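Protein design 2L4HC2_9 (Synthetic construct, PDB 5J73) self-assembles, by de novo design, into a homodimer of helical hairpins whose pairing specificity is probably encoded by buried hydrogen-bond networks. Local coordinates at residues E71-K74 against E75-N79. Residues are numbered along the deposited sequence; the frame is centred on the assembly and turned at random.
Sequences EAIK and ELIKN
The flat carbonyl of A72 receives the N-H of L76, tilted 21° from the carbonyl plane, with A72 O 3.0 Å from L76 N, while the leucine side chain lies against the same oxygen, L76 CG being 3.3 Å from A72 O. CG stands anti to the carbonyl carbon of L76 (chi1 -74°), which brings the branch back alongside that preceding turn. Of the carboxylates, that of E71 holds K74 NZ between its two oxygens, 2.9 Å from each of OE1 and OE2, a salt bridge whose component hydrogen bonds are weak. The lysine reaches it by a bend at chi3. At E75, OE2 accepts a weak bond from the amide of N79, whose ND2 also makes a weak one to T6.

One residue further along, I73 and I77 stand side by side from successive turns, pointing the same way, with I73 CG2 3.5 Å from I77 CD1. Beneath them I77 N meets I73 O at 3.0 Å, matching the alpha-helical spacing. At the next residue the bond weakens: K78 N lies 3.4 Å from K74 O, bent to 136° at the hydrogen.

L76 and A72 pack on I14 of helix 8-39, while L76 and I77 meet I77 and L76 of the second subunit. The chemistry is thus divided: aliphatic branches serve the hairpin and the dimer interface, whereas the E71-K74 salt bridge lies on the exposed side, and the weak E75-N79 bond at the C-terminal end.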
loop_
_atom_site.group_PDB
_atom_site.type_symbol
_atom_site.label_atom_id
_atom_site.label_comp_id
_atom_site.label_asym_id
_atom_site.label_seq_id
_atom_site.Cartn_x
_atom_site.Cartn_y
_atom_site.Cartn_z
ATOM N N GLU A 71 6.756 -6.136 9.841
ATOM C CA GLU A 71 7.063 -6.500 11.219
ATOM C C GLU A 71 6.564 -7.909 11.520
ATOM O O GLU A 71 7.245 -8.683 12.186
ATOM C CB GLU A 71 6.419 -5.520 12.208
ATOM C CG GLU A 71 6.950 -4.094 12.178
ATOM C CD GLU A 71 8.452 -4.017 12.340
ATOM O OE1 GLU A 71 8.973 -4.586 13.321
ATOM O OE2 GLU A 71 9.112 -3.382 11.491
ATOM N N ALA A 72 5.385 -8.247 10.999
ATOM C CA ALA A 72 4.793 -9.561 11.237
ATOM C C ALA A 72 5.614 -10.688 10.625
ATOM O O ALA A 72 5.810 -11.727 11.252
ATOM C CB ALA A 72 3.373 -9.604 10.695
ATOM N N ILE A 73 6.087 -10.487 9.399
ATOM C CA ILE A 73 6.890 -11.501 8.730
ATOM C C ILE A 73 8.216 -11.649 9.472
ATOM O O ILE A 73 8.718 -12.761 9.618
ATOM C CB ILE A 73 7.120 -11.168 7.239
ATOM C CG1 ILE A 73 5.827 -11.392 6.456
ATOM C CG2 ILE A 73 8.225 -12.032 6.637
ATOM C CD1 ILE A 73 5.723 -10.563 5.202
ATOM N N LYS A 74 8.776 -10.535 9.946
ATOM C CA LYS A 74 10.006 -10.598 10.730
ATOM C C LYS A 74 9.824 -11.484 11.963
ATOM O O LYS A 74 10.672 -12.325 12.264
ATOM C CB LYS A 74 10.459 -9.203 11.190
ATOM C CG LYS A 74 11.168 -8.368 10.132
ATOM C CD LYS A 74 11.832 -7.126 10.736
ATOM C CE LYS A 74 10.834 -6.131 11.323
ATOM N NZ LYS A 74 11.527 -4.957 11.939
ATOM N N GLU A 75 8.709 -11.303 12.664
ATOM C CA GLU A 75 8.447 -12.041 13.895
ATOM C C GLU A 75 8.186 -13.529 13.635
ATOM O O GLU A 75 8.604 -14.385 14.413
ATOM C CB GLU A 75 7.260 -11.415 14.636
ATOM C CG GLU A 75 6.887 -12.113 15.938
ATOM C CD GLU A 75 7.896 -11.863 17.044
ATOM O OE1 GLU A 75 8.596 -10.831 16.996
ATOM O OE2 GLU A 75 7.990 -12.703 17.964
ATOM N N LEU A 76 7.502 -13.831 12.536
ATOM C CA LEU A 76 7.152 -15.210 12.204
ATOM C C LEU A 76 8.374 -16.030 11.787
ATOM O O LEU A 76 8.508 -17.192 12.165
ATOM C CB LEU A 76 6.110 -15.224 11.085
ATOM C CG LEU A 76 4.693 -14.810 11.490
ATOM C CD1 LEU A 76 3.888 -14.407 10.266
ATOM C CD2 LEU A 76 3.995 -15.928 12.243
ATOM N N ILE A 77 9.259 -15.418 11.006
ATOM C CA ILE A 77 10.456 -16.088 10.500
ATOM C C ILE A 77 11.419 -16.398 11.649
ATOM O O ILE A 77 12.194 -17.350 11.587
ATOM C CB ILE A 77 11.160 -15.235 9.416
ATOM C CG1 ILE A 77 10.328 -15.247 8.131
ATOM C CG2 ILE A 77 12.586 -15.738 9.147
ATOM C CD1 ILE A 77 10.839 -14.318 7.047
ATOM N N LYS A 78 11.337 -15.605 12.712
ATOM C CA LYS A 78 12.208 -15.765 13.871
ATOM C C LYS A 78 11.873 -16.973 14.731
ATOM O O LYS A 78 12.764 -17.602 15.299
ATOM C CB LYS A 78 12.114 -14.525 14.762
ATOM C CG LYS A 78 12.955 -13.334 14.358
ATOM C CD LYS A 78 12.817 -12.207 15.391
ATOM C CE LYS A 78 13.429 -12.543 16.746
ATOM N NZ LYS A 78 14.905 -12.531 16.715
ATOM N N ASN A 79 10.592 -17.306 14.812
ATOM C CA ASN A 79 10.148 -18.409 15.652
ATOM C C ASN A 79 10.051 -19.775 14.966
ATOM O O ASN A 79 8.977 -20.370 14.922
ATOM C CB ASN A 79 8.798 -18.032 16.258
ATOM C CG ASN A 79 8.866 -16.744 17.067
ATOM O OD1 ASN A 79 9.890 -16.440 17.680
ATOM N ND2 ASN A 79 7.784 -15.975 17.057
#